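Local coordinates for 35 kDa hemin binding protein (PDB 5Y1A), which is a type IX secretion cargo of a gum pathogen, probably binds hemin, and carries a thioredoxin domain and beta-sandwich domains, probably immunoglobulin-like, at residues K86-V91 and K190-Q195; K60-L65 and V73-V78; G167-D172 and L221-D226. One frame throughout, in Å; residues are numbered along the deposited sequence.

Contact 1 of 3, residues K86-V91 and K190-Q195; sequences KKWPRV and KPINPQ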
ATOM      1  N   LYS A  86       4.162 -10.887 -11.792  0.50 10.85           N
ATOM      2  CA  LYS A  86       3.247 -11.715 -12.575  0.50 11.71           C
ATOM      3  C   LYS A  86       1.844 -11.643 -11.977  0.50 12.20           C
ATOM      4  O   LYS A  86       0.865 -11.405 -12.695  0.50 11.64           O
ATOM      5  CB  LYS A  86       3.700 -13.174 -12.585  0.50 11.85           C
ATOM      6  CG  LYS A  86       2.910 -14.043 -13.571  0.50 13.29           C
ATOM      7  CD  LYS A  86       3.801 -14.590 -14.676  0.50 16.91           C
ATOM      8  CE  LYS A  86       4.492 -15.871 -14.227  0.50 17.80           C
ATOM      9  NZ  LYS A  86       5.266 -15.690 -12.959  0.50 19.55           N
ATOM     10  N   LYS A  87       1.761 -11.858 -10.663  1.00 12.46           N
ATOM     11  CA  LYS A  87       0.475 -11.952  -9.971  1.00 13.01           C
ATOM     12  C   LYS A  87      -0.218 -10.583  -9.906  1.00 12.76           C
ATOM     13  O   LYS A  87      -1.460 -10.490 -10.028  1.00 12.42           O
ATOM     14  CB  LYS A  87       0.686 -12.576  -8.585  1.00 13.25           C
ATOM     15  CG  LYS A  87      -0.575 -12.808  -7.815  1.00 17.61           C
ATOM     16  CD  LYS A  87      -0.318 -13.736  -6.639  1.00 21.21           C
ATOM     17  CE  LYS A  87      -1.543 -13.765  -5.740  1.00 24.87           C
ATOM     18  NZ  LYS A  87      -2.477 -14.856  -6.135  1.00 27.69           N
ATOM     19  N   TRP A  88       0.592  -9.525  -9.733  1.00 11.09           N
ATOM     20  CA  TRP A  88       0.116  -8.144  -9.736  1.00 11.48           C
ATOM     21  C   TRP A  88       0.814  -7.358 -10.846  1.00 11.28           C
ATOM     22  O   TRP A  88       1.775  -6.624 -10.591  1.00 11.33           O
ATOM     23  CB  TRP A  88       0.392  -7.469  -8.378  1.00 10.59           C
ATOM     24  CG  TRP A  88      -0.407  -8.097  -7.250  1.00 11.28           C
ATOM     25  CD1 TRP A  88      -1.689  -7.823  -6.917  1.00 11.74           C
ATOM     26  CD2 TRP A  88       0.046  -9.110  -6.343  1.00 11.41           C
ATOM     27  NE1 TRP A  88      -2.081  -8.608  -5.834  1.00 11.88           N
ATOM     28  CE2 TRP A  88      -1.035  -9.412  -5.476  1.00 12.29           C
ATOM     29  CE3 TRP A  88       1.261  -9.814  -6.194  1.00 11.13           C
ATOM     30  CZ2 TRP A  88      -0.931 -10.358  -4.440  1.00 11.37           C
ATOM     31  CZ3 TRP A  88       1.372 -10.744  -5.168  1.00 11.96           C
ATOM     32  CH2 TRP A  88       0.279 -11.012  -4.303  1.00 12.87           C
ATOM     33  N   PRO A  89       0.331  -7.501 -12.093  1.00 10.97           N
ATOM     34  CA  PRO A  89       1.032  -6.892 -13.234  1.00 11.13           C
ATOM     35  C   PRO A  89       1.156  -5.376 -13.175  1.00 10.35           C
ATOM     36  O   PRO A  89       2.076  -4.838 -13.789  1.00 10.47           O
ATOM     37  CB  PRO A  89       0.187  -7.320 -14.450  1.00 11.81           C
ATOM     38  CG  PRO A  89      -0.653  -8.455 -13.974  1.00 14.21           C
ATOM     39  CD  PRO A  89      -0.872  -8.241 -12.502  1.00 11.97           C
ATOM     40  N   ARG A  90       0.307  -4.682 -12.411  1.00  9.98           N
ATOM     41  CA  ARG A  90       0.440  -3.223 -12.340  1.00 10.12           C
ATOM     42  C   ARG A  90       1.732  -2.851 -11.591  1.00  9.89           C
ATOM     43  O   ARG A  90       2.258  -1.755 -11.778  1.00  9.50           O
ATOM     44  CB  ARG A  90      -0.784  -2.580 -11.692  1.00 10.22           C
ATOM     45  CG  ARG A  90      -2.065  -2.687 -12.563  1.00 10.88           C
ATOM     46  CD  ARG A  90      -3.319  -2.116 -11.890  1.00 12.01           C
ATOM     47  NE  ARG A  90      -3.024  -0.859 -11.206  1.00 12.24           N
ATOM     48  CZ  ARG A  90      -2.942   0.345 -11.775  1.00 15.32           C
ATOM     49  NH1 ARG A  90      -3.168   0.517 -13.085  1.00 15.19           N
ATOM     50  NH2 ARG A  90      -2.622   1.388 -11.008  1.00 11.34           N
ATOM     51  N   VAL A  91       2.219  -3.763 -10.751  1.00 10.02           N
ATOM     52  CA  VAL A  91       3.544  -3.600 -10.116  1.00  9.96           C
ATOM     53  C   VAL A  91       4.667  -3.611 -11.185  1.00 10.06           C
ATOM     54  O   VAL A  91       5.587  -2.788 -11.138  1.00  9.58           O
ATOM     55  CB  VAL A  91       3.816  -4.652  -8.982  1.00  9.95           C
ATOM     56  CG1 VAL A  91       5.242  -4.493  -8.424  1.00  8.30           C
ATOM     57  CG2 VAL A  91       2.779  -4.550  -7.840  1.00  9.94           C
ATOM     58  N   LYS A 190       4.844 -13.698   2.817  1.00 12.77           N
ATOM     59  CA  LYS A 190       5.472 -14.903   2.289  1.00 14.70           C
ATOM     60  C   LYS A 190       5.779 -14.702   0.800  1.00 13.37           C
ATOM     61  O   LYS A 190       4.889 -14.311   0.043  1.00 14.20           O
ATOM     62  CB  LYS A 190       4.561 -16.131   2.459  1.00 15.09           C
ATOM     63  CG  LYS A 190       5.234 -17.417   1.958  1.00 17.66           C
ATOM     64  CD  LYS A 190       4.471 -18.678   2.393  1.00 18.97           C
ATOM     65  CE  LYS A 190       5.308 -19.943   2.159  1.00 24.41           C
ATOM     66  NZ  LYS A 190       4.428 -21.175   2.101  1.00 29.61           N
ATOM     67  N   PRO A 191       7.037 -14.933   0.386  1.00 13.12           N
ATOM     68  CA  PRO A 191       7.351 -14.833  -1.046  1.00 13.12           C
ATOM     69  C   PRO A 191       6.479 -15.751  -1.908  1.00 13.95           C
ATOM     70  O   PRO A 191       5.991 -16.785  -1.420  1.00 13.68           O
ATOM     71  CB  PRO A 191       8.818 -15.270  -1.108  1.00 12.92           C
ATOM     72  CG  PRO A 191       9.368 -14.875   0.227  1.00 13.95           C
ATOM     73  CD  PRO A 191       8.248 -15.224   1.181  1.00 13.58           C
ATOM     74  N   ILE A 192       6.269 -15.362  -3.169  1.00 13.52           N
ATOM     75  CA  ILE A 192       5.428 -16.134  -4.091  1.00 14.37           C
ATOM     76  C   ILE A 192       6.184 -17.407  -4.504  1.00 14.94           C
ATOM     77  O   ILE A 192       5.620 -18.509  -4.506  1.00 14.88           O
ATOM     78  CB  ILE A 192       5.010 -15.296  -5.343  1.00 14.33           C
ATOM     79  CG1 ILE A 192       4.068 -14.126  -4.956  1.00 15.82           C
ATOM     80  CG2 ILE A 192       4.447 -16.203  -6.457  1.00 14.17           C
ATOM     81  CD1 ILE A 192       2.798 -14.500  -4.159  1.00 17.50           C
ATOM     82  N   ASN A 193       7.459 -17.232  -4.841  1.00 15.44           N
ATOM     83  CA  ASN A 193       8.432 -18.316  -4.979  1.00 16.45           C
ATOM     84  C   ASN A 193       9.552 -18.052  -3.979  1.00 16.44           C
ATOM     85  O   ASN A 193       9.806 -16.879  -3.645  1.00 17.31           O
ATOM     86  CB  ASN A 193       8.981 -18.328  -6.413  1.00 16.99           C
ATOM     87  CG  ASN A 193       7.887 -18.516  -7.449  1.00 18.60           C
ATOM     88  OD1 ASN A 193       7.577 -17.606  -8.232  1.00 19.33           O
ATOM     89  ND2 ASN A 193       7.278 -19.704  -7.444  1.00 19.41           N
ATOM     90  N   PRO A 194      10.221 -19.111  -3.466  1.00 16.23           N
ATOM     91  CA  PRO A 194      11.249 -18.831  -2.453  1.00 15.97           C
ATOM     92  C   PRO A 194      12.262 -17.780  -2.887  1.00 15.11           C
ATOM     93  O   PRO A 194      12.736 -17.786  -4.036  1.00 14.27           O
ATOM     94  CB  PRO A 194      11.911 -20.197  -2.232  1.00 16.46           C
ATOM     95  CG  PRO A 194      10.772 -21.157  -2.462  1.00 17.38           C
ATOM     96  CD  PRO A 194      10.054 -20.564  -3.674  1.00 17.23           C
ATOM     97  N   GLN A 195      12.533 -16.842  -1.976  1.00 14.45           N
ATOM     98  CA  GLN A 195      13.473 -15.768  -2.253  1.00 13.22           C
ATOM     99  C   GLN A 195      14.904 -16.321  -2.347  1.00 13.32           C
ATOM    100  O   GLN A 195      15.410 -16.937  -1.390  1.00 13.32           O
ATOM    101  CB  GLN A 195      13.366 -14.686  -1.178  1.00 12.68           C
ATOM    102  CG  GLN A 195      14.424 -13.560  -1.277  1.00  9.80           C
ATOM    103  CD  GLN A 195      14.255 -12.704  -2.518  1.00 11.94           C
ATOM    104  OE1 GLN A 195      13.191 -12.149  -2.740  1.00 10.57           O
ATOM    105  NE2 GLN A 195      15.342 -12.545  -3.307  1.00  8.17           N
TER
HETATM  106  O   HOH W   1       5.564 -17.294 -10.065  1.00 25.89           O
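I192 overlaps two neighbours at once, its CD1 methyl abutting the aliphatic stem of K87 and the indole of W88 side by side, where stem and six-membered ring meet. That carbon lies 4.1 Å from CD of K87 and equally far from CZ3 of W88, whose ring it meets obliquely. The lysine chain crosses the isoleucine at about a right angle. With CG anti to the backbone N (chi1 -176°), K87 also runs over one face of the indole, its CG 3.7 Å above the ring plane near the rim.

The contact joins the turn between helices 83-87 and 89-102 of the thioredoxin domain to the loop that follows strand 179-186 of the beta-sandwich. Farther along, Q195 packs on C51, part of a CxxC pattern consistent with a thioredoxin-type redox motif. A water donates to OD1 of N193 (2.7 Å) and is reached only weakly by NZ of K86 (3.3 Å), a doubtful link because K86 has two conformers. Directional bonds are made by each segment on its own account, W88 NE1 to D238 O and the backbone N of I192 and N193 to E46, which leaves a thin, weakly directional apolar contact at a mostly exposed seam.

Contact 2 of 3, residues K60-L65 and V73-V78; sequences KAIEML and VFQTFV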
ATOM      1  N   LYS A  60      19.500  -1.746   8.269  0.50 13.06           N
ATOM      2  CA  LYS A  60      20.573  -1.332   9.179  0.50 13.24           C
ATOM      3  C   LYS A  60      20.754   0.186   9.125  0.50 13.44           C
ATOM      4  O   LYS A  60      20.821   0.834  10.168  0.50 13.13           O
ATOM      5  CB  LYS A  60      21.884  -2.061   8.846  0.50 13.94           C
ATOM      6  CG  LYS A  60      23.018  -1.906   9.874  0.50 13.01           C
ATOM      7  CD  LYS A  60      22.527  -2.021  11.309  0.50 15.51           C
ATOM      8  CE  LYS A  60      23.436  -2.911  12.166  0.50 17.96           C
ATOM      9  NZ  LYS A  60      23.095  -2.870  13.622  0.50 20.79           N
ATOM     10  N   ALA A  61      20.789   0.744   7.911  1.00 13.64           N
ATOM     11  CA  ALA A  61      20.962   2.188   7.715  1.00 13.25           C
ATOM     12  C   ALA A  61      19.891   2.961   8.475  1.00 13.80           C
ATOM     13  O   ALA A  61      20.178   3.972   9.126  1.00 13.19           O
ATOM     14  CB  ALA A  61      20.901   2.525   6.228  1.00 13.52           C
ATOM     15  N   ILE A  62      18.644   2.489   8.373  1.00 14.10           N
ATOM     16  CA  ILE A  62      17.522   3.118   9.062  1.00 15.25           C
ATOM     17  C   ILE A  62      17.740   3.090  10.573  1.00 15.89           C
ATOM     18  O   ILE A  62      17.511   4.083  11.246  1.00 16.27           O
ATOM     19  CB  ILE A  62      16.181   2.506   8.624  1.00 14.65           C
ATOM     20  CG1 ILE A  62      15.967   2.863   7.136  1.00 15.89           C
ATOM     21  CG2 ILE A  62      14.987   2.996   9.518  1.00 15.46           C
ATOM     22  CD1 ILE A  62      14.708   2.314   6.506  1.00 15.07           C
ATOM     23  N   GLU A  63      18.211   1.966  11.087  0.50 16.77           N
ATOM     24  CA  GLU A  63      18.435   1.851  12.526  0.50 17.65           C
ATOM     25  C   GLU A  63      19.618   2.692  13.015  0.50 17.89           C
ATOM     26  O   GLU A  63      19.815   2.833  14.227  0.50 18.20           O
ATOM     27  CB  GLU A  63      18.561   0.384  12.929  0.50 17.67           C
ATOM     28  CG  GLU A  63      17.235  -0.402  12.833  0.50 18.85           C
ATOM     29  CD  GLU A  63      16.045   0.338  13.435  0.50 19.64           C
ATOM     30  OE1 GLU A  63      15.054   0.570  12.707  0.50 15.69           O
ATOM     31  OE2 GLU A  63      16.111   0.707  14.633  0.50 21.52           O
ATOM     32  N   MET A  64      20.376   3.261  12.071  1.00 18.27           N
ATOM     33  CA  MET A  64      21.505   4.168  12.368  1.00 17.76           C
ATOM     34  C   MET A  64      21.051   5.620  12.473  1.00 18.90           C
ATOM     35  O   MET A  64      21.791   6.468  12.967  1.00 19.36           O
ATOM     36  CB  MET A  64      22.596   4.052  11.309  1.00 17.90           C
ATOM     37  CG  MET A  64      23.424   2.762  11.321  1.00 16.59           C
ATOM     38  SD  MET A  64      24.680   2.752  10.023  1.00 15.22           S
ATOM     39  CE  MET A  64      26.042   3.603  10.851  1.00 18.93           C
ATOM     40  N   LEU A  65      19.831   5.906  12.013  1.00 19.47           N
ATOM     41  CA  LEU A  65      19.291   7.254  12.063  1.00 20.68           C
ATOM     42  C   LEU A  65      18.907   7.645  13.485  1.00 22.22           C
ATOM     43  O   LEU A  65      18.443   6.806  14.265  1.00 22.05           O
ATOM     44  CB  LEU A  65      18.031   7.367  11.182  1.00 20.16           C
ATOM     45  CG  LEU A  65      18.172   7.103   9.685  1.00 18.77           C
ATOM     46  CD1 LEU A  65      16.776   6.973   9.074  1.00 18.16           C
ATOM     47  CD2 LEU A  65      18.937   8.265   9.037  1.00 17.32           C
ATOM     48  N   VAL A  73      11.004   7.683   7.582  1.00 14.92           N
ATOM     49  CA  VAL A  73      11.477   6.994   6.358  1.00 13.21           C
ATOM     50  C   VAL A  73      10.473   5.905   5.978  1.00 12.46           C
ATOM     51  O   VAL A  73      10.211   4.989   6.761  1.00 11.85           O
ATOM     52  CB  VAL A  73      12.897   6.371   6.513  1.00 13.40           C
ATOM     53  CG1 VAL A  73      13.326   5.689   5.212  1.00 13.62           C
ATOM     54  CG2 VAL A  73      13.894   7.448   6.905  1.00 12.61           C
ATOM     55  N   PHE A  74       9.914   6.009   4.776  1.00 11.94           N
ATOM     56  CA  PHE A  74       8.889   5.061   4.329  1.00 11.45           C
ATOM     57  C   PHE A  74       9.479   4.246   3.186  1.00 12.49           C
ATOM     58  O   PHE A  74       9.590   4.758   2.075  1.00 12.83           O
ATOM     59  CB  PHE A  74       7.635   5.798   3.832  1.00 11.24           C
ATOM     60  CG  PHE A  74       7.046   6.765   4.835  1.00 12.86           C
ATOM     61  CD1 PHE A  74       6.997   6.455   6.204  1.00 12.08           C
ATOM     62  CD2 PHE A  74       6.528   7.987   4.411  1.00 12.12           C
ATOM     63  CE1 PHE A  74       6.460   7.384   7.121  1.00 12.89           C
ATOM     64  CE2 PHE A  74       5.971   8.896   5.314  1.00 14.25           C
ATOM     65  CZ  PHE A  74       5.925   8.578   6.670  1.00 12.84           C
ATOM     66  N   GLN A  75       9.858   2.996   3.460  1.00 12.41           N
ATOM     67  CA  GLN A  75      10.412   2.118   2.431  1.00 12.95           C
ATOM     68  C   GLN A  75       9.328   1.503   1.552  1.00 11.91           C
ATOM     69  O   GLN A  75       8.197   1.255   1.992  1.00 12.33           O
ATOM     70  CB  GLN A  75      11.183   0.949   3.056  1.00 13.29           C
ATOM     71  CG  GLN A  75      12.300   1.287   4.006  1.00 14.90           C
ATOM     72  CD  GLN A  75      12.838   0.006   4.652  1.00 14.48           C
ATOM     73  OE1 GLN A  75      13.484  -0.799   3.988  1.00 15.87           O
ATOM     74  NE2 GLN A  75      12.548  -0.189   5.933  1.00 15.94           N
ATOM     75  N   THR A  76       9.671   1.284   0.285  1.00 11.23           N
ATOM     76  CA  THR A  76       8.824   0.503  -0.614  1.00 10.97           C
ATOM     77  C   THR A  76       9.718  -0.399  -1.467  1.00 10.66           C
ATOM     78  O   THR A  76      10.822   0.011  -1.825  1.00 12.37           O
ATOM     79  CB  THR A  76       7.985   1.385  -1.547  1.00 10.94           C
ATOM     80  OG1 THR A  76       8.850   2.082  -2.447  1.00 12.46           O
ATOM     81  CG2 THR A  76       7.153   2.389  -0.779  1.00 10.84           C
ATOM     82  N   PHE A  77       9.266  -1.630  -1.724  1.00  9.27           N
ATOM     83  CA  PHE A  77      10.004  -2.580  -2.561  1.00  8.83           C
ATOM     84  C   PHE A  77       9.144  -2.861  -3.775  1.00  8.56           C
ATOM     85  O   PHE A  77       7.982  -3.260  -3.635  1.00  9.02           O
ATOM     86  CB  PHE A  77      10.317  -3.874  -1.807  1.00  9.45           C
ATOM     87  CG  PHE A  77      11.384  -3.702  -0.757  1.00 10.16           C
ATOM     88  CD1 PHE A  77      12.689  -4.160  -0.990  1.00 10.33           C
ATOM     89  CD2 PHE A  77      11.090  -3.059   0.455  1.00  9.70           C
ATOM     90  CE1 PHE A  77      13.713  -3.958  -0.034  1.00  8.78           C
ATOM     91  CE2 PHE A  77      12.089  -2.871   1.427  1.00 10.54           C
ATOM     92  CZ  PHE A  77      13.407  -3.316   1.189  1.00 11.52           C
ATOM     93  N   VAL A  78       9.733  -2.673  -4.958  1.00  8.01           N
ATOM     94  CA  VAL A  78       9.027  -2.794  -6.234  1.00  7.61           C
ATOM     95  C   VAL A  78       9.638  -3.985  -6.955  1.00  8.64           C
ATOM     96  O   VAL A  78      10.841  -3.996  -7.236  1.00  8.33           O
ATOM     97  CB  VAL A  78       9.230  -1.533  -7.106  1.00  6.48           C
ATOM     98  CG1 VAL A  78       8.553  -1.719  -8.463  1.00  7.72           C
ATOM     99  CG2 VAL A  78       8.676  -0.263  -6.404  1.00  6.85           C
TER
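I62, on helix 51-63, and V73, at the start of strand 73-79, have the nearest CA atoms across the two segments, 7.7 Å apart. Both side chains are directed into the gap. I62 has CG1 anti to its carbonyl carbon and an extended second torsion (chi2 178°), which extends CD1 out from the helix toward the strand. There the methyl meets two residues of the strand. It lies 3.9 Å from CG1 of V73, and it is closer still to Q75, which comes from the opposite direction: NE2 is 3.4 Å from the methyl, with CD and CG of the same side chain also in contact. The methyl thus sits against the CG-CD-NE2 side of the glutamine, touching both its aliphatic and its amide part.

Strand 73-79 pairs in parallel with strand 34-44, and helix 51-63 is the main helix of the connection between them, so the contact belongs to a beta-alpha-beta crossover of the thioredoxin fold, with the helix packed on its own sheet. Across the strand, F74 points away from the helix and reaches L248 and A266 of the sandwich.

The second branch of V73 serves a different neighbour. CG2 meets CD1 of L65 at 3.6 Å, the two side chains crossing at about a right angle. One valine therefore divides its methyls between I62 and L65. Helix 127-138 adds to the apolar layer from another direction, M135 lying against L65 and F138 against V73.

Contact 3 of 3, residues G167-D172 and L221-D226; sequences GKVDAD and LNIAAD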
ATOM      1  N   GLY A 167      -4.056  17.470   2.091  1.00 13.36           N
ATOM      2  CA  GLY A 167      -2.783  18.123   2.312  1.00 13.64           C
ATOM      3  C   GLY A 167      -2.752  19.555   1.862  1.00 13.97           C
ATOM      4  O   GLY A 167      -3.783  20.150   1.533  1.00 13.20           O
ATOM      5  N   LYS A 168      -1.554  20.129   1.862  0.50 13.94           N
ATOM      6  CA  LYS A 168      -1.366  21.515   1.457  0.50 14.04           C
ATOM      7  C   LYS A 168       0.007  21.668   0.853  0.50 14.01           C
ATOM      8  O   LYS A 168       0.924  20.953   1.228  0.50 13.80           O
ATOM      9  CB  LYS A 168      -1.470  22.456   2.660  0.50 14.29           C
ATOM     10  CG  LYS A 168      -2.880  22.873   3.009  0.50 14.81           C
ATOM     11  CD  LYS A 168      -2.872  24.030   3.986  0.50 16.20           C
ATOM     12  CE  LYS A 168      -4.251  24.668   4.091  0.50 16.80           C
ATOM     13  NZ  LYS A 168      -5.315  23.665   4.428  0.50 19.48           N
ATOM     14  N   VAL A 169       0.137  22.613  -0.075  1.00 14.33           N
ATOM     15  CA  VAL A 169       1.426  22.943  -0.666  1.00 14.07           C
ATOM     16  C   VAL A 169       1.692  24.433  -0.406  1.00 14.36           C
ATOM     17  O   VAL A 169       0.753  25.233  -0.311  1.00 14.73           O
ATOM     18  CB  VAL A 169       1.522  22.597  -2.186  1.00 14.58           C
ATOM     19  CG1 VAL A 169       1.117  21.137  -2.442  1.00 13.04           C
ATOM     20  CG2 VAL A 169       0.657  23.530  -3.064  1.00 14.60           C
ATOM     21  N   ASP A 170       2.962  24.778  -0.274  1.00 14.70           N
ATOM     22  CA  ASP A 170       3.376  26.167  -0.147  1.00 15.52           C
ATOM     23  C   ASP A 170       3.043  26.970  -1.398  1.00 15.16           C
ATOM     24  O   ASP A 170       2.904  26.411  -2.500  1.00 14.55           O
ATOM     25  CB  ASP A 170       4.877  26.262   0.114  1.00 15.83           C
ATOM     26  CG  ASP A 170       5.248  26.005   1.555  1.00 16.14           C
ATOM     27  OD1 ASP A 170       4.404  26.175   2.464  1.00 17.34           O
ATOM     28  OD2 ASP A 170       6.409  25.642   1.764  1.00 17.24           O
ATOM     29  N   ALA A 171       2.966  28.296  -1.233  1.00 14.99           N
ATOM     30  CA  ALA A 171       2.601  29.214  -2.331  1.00 15.92           C
ATOM     31  C   ALA A 171       3.376  29.026  -3.640  1.00 16.14           C
ATOM     32  O   ALA A 171       2.816  29.148  -4.741  1.00 16.33           O
ATOM     33  CB  ALA A 171       2.719  30.692  -1.847  1.00 15.78           C
ATOM     34  N   ASP A 172       4.664  28.729  -3.526  1.00 16.36           N
ATOM     35  CA  ASP A 172       5.519  28.625  -4.693  1.00 16.71           C
ATOM     36  C   ASP A 172       5.177  27.416  -5.574  1.00 16.51           C
ATOM     37  O   ASP A 172       5.545  27.364  -6.754  1.00 15.56           O
ATOM     38  CB  ASP A 172       6.985  28.624  -4.280  1.00 17.00           C
ATOM     39  CG  ASP A 172       7.357  27.429  -3.411  1.00 19.89           C
ATOM     40  OD1 ASP A 172       7.002  27.391  -2.207  1.00 21.41           O
ATOM     41  OD2 ASP A 172       8.015  26.525  -3.943  1.00 21.80           O
ATOM     42  N   LEU A 221      -2.988  16.450  -9.148  1.00 11.63           N
ATOM     43  CA  LEU A 221      -3.566  17.102  -7.972  1.00 11.97           C
ATOM     44  C   LEU A 221      -4.241  18.412  -8.295  1.00 12.05           C
ATOM     45  O   LEU A 221      -3.678  19.260  -8.990  1.00 12.83           O
ATOM     46  CB  LEU A 221      -2.480  17.365  -6.910  1.00 12.15           C
ATOM     47  CG  LEU A 221      -2.082  16.208  -6.019  1.00 13.86           C
ATOM     48  CD1 LEU A 221      -0.798  16.563  -5.273  1.00 16.12           C
ATOM     49  CD2 LEU A 221      -3.217  15.850  -5.018  1.00 13.60           C
ATOM     50  N   ASN A 222      -5.432  18.594  -7.741  1.00 12.25           N
ATOM     51  CA  ASN A 222      -6.172  19.834  -7.855  1.00 13.09           C
ATOM     52  C   ASN A 222      -5.893  20.703  -6.647  1.00 14.24           C
ATOM     53  O   ASN A 222      -6.430  20.442  -5.565  1.00 14.74           O
ATOM     54  CB  ASN A 222      -7.668  19.541  -7.957  1.00 13.02           C
ATOM     55  CG  ASN A 222      -8.064  18.972  -9.312  1.00 15.14           C
ATOM     56  OD1 ASN A 222      -8.702  17.921  -9.395  1.00 15.54           O
ATOM     57  ND2 ASN A 222      -7.673  19.659 -10.381  1.00 12.95           N
ATOM     58  N   ILE A 223      -5.050  21.719  -6.823  1.00 13.84           N
ATOM     59  CA  ILE A 223      -4.596  22.552  -5.711  1.00 15.12           C
ATOM     60  C   ILE A 223      -5.447  23.829  -5.677  1.00 15.59           C
ATOM     61  O   ILE A 223      -5.493  24.561  -6.675  1.00 15.30           O
ATOM     62  CB  ILE A 223      -3.076  22.909  -5.866  1.00 14.79           C
ATOM     63  CG1 ILE A 223      -2.189  21.637  -5.919  1.00 14.94           C
ATOM     64  CG2 ILE A 223      -2.598  23.883  -4.764  1.00 15.10           C
ATOM     65  CD1 ILE A 223      -2.185  20.769  -4.624  1.00 16.43           C
ATOM     66  N   ALA A 224      -6.132  24.063  -4.559  1.00 16.85           N
ATOM     67  CA  ALA A 224      -6.930  25.289  -4.370  1.00 17.24           C
ATOM     68  C   ALA A 224      -6.040  26.522  -4.088  1.00 18.30           C
ATOM     69  O   ALA A 224      -4.835  26.406  -3.849  1.00 18.01           O
ATOM     70  CB  ALA A 224      -7.949  25.095  -3.260  1.00 17.30           C
ATOM     71  N   ALA A 225      -6.652  27.705  -4.123  1.00 19.21           N
ATOM     72  CA  ALA A 225      -5.950  28.961  -3.848  1.00 19.90           C
ATOM     73  C   ALA A 225      -5.216  28.985  -2.515  1.00 19.88           C
ATOM     74  O   ALA A 225      -4.153  29.605  -2.415  1.00 20.95           O
ATOM     75  CB  ALA A 225      -6.941  30.135  -3.915  1.00 20.13           C
ATOM     76  N   ASP A 226      -5.777  28.360  -1.480  1.00 19.77           N
ATOM     77  CA  ASP A 226      -5.074  28.253  -0.198  1.00 19.47           C
ATOM     78  C   ASP A 226      -3.994  27.154  -0.146  1.00 18.63           C
ATOM     79  O   ASP A 226      -3.381  26.914   0.910  1.00 18.81           O
ATOM     80  CB  ASP A 226      -6.057  28.119   0.970  1.00 19.74           C
ATOM     81  CG  ASP A 226      -6.800  26.781   0.970  1.00 22.49           C
ATOM     82  OD1 ASP A 226      -6.640  25.980   0.006  1.00 19.87           O
ATOM     83  OD2 ASP A 226      -7.536  26.530   1.948  1.00 25.12           O
TER
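V169 and I223 make the apolar part of this contact, reaching toward each other tip to tip. Their CG2 methyls are 3.7 Å apart, and a second pair, CG1 of V169 with CD1 of I223, stands at 4.0 Å. Both branches of the valine are therefore engaged. The isoleucine can match them because its CG2 lies anti to the backbone N while CG1 lies beside it (chi1 -59°), and a further bend at chi2 (-64°) turns CD1 to the valine's other methyl. I174 packs against both residues, L178 covers more of V169, and F229 lies against I223, so the pair continues into a larger apolar patch.

The topology is that of a beta-sandwich, consistent with the immunoglobulin-like domain of this protein. Strand 161-169 sits in one sheet and strand 207-220 in the other; the loop holding residues 221-226 passes from strand 207-220 to strand 228-235, which then pairs antiparallel with 161-169. The backbone bond between V169 and G227 continues that pairing to the end of the loop.

Electrostatics enters nearer the surface, where K168 and D226 are neighbours. NZ of K168 is 4.4 Å from OD2 of D226, too far for a salt bridge, although the opposite charges probably attract. The lysine's CE comes within 4.0 Å of the backbone O of D226. This placement describes one of two lysine conformers. The aspartate has firmer company in S228, whose OG is hydrogen-bonded to its OD1.

Contact 2 lies inside the thioredoxin domain, between neighbours in sequence; with no exposed residue touching, it is methyl packing plus one amide. Contact 1 spans the two domains, a single methyl on a lysine stem and an indole, and only its tryptophan is buried. Contact 3, inside the beta-sandwich, grades from a buried valine's methyl packing to exposed, unbridged charges. Strand 207-220 follows the loop of contact 1 and precedes that of contact 3. The segments of contacts 1 and 2 touch, V91 O lying 4.1 Å from V78 CG1, through residues outside the two contacts proper. Contact 3 stands apart, its centre about 37 Å from that of contact 1, on the opposite side of the chain's centre.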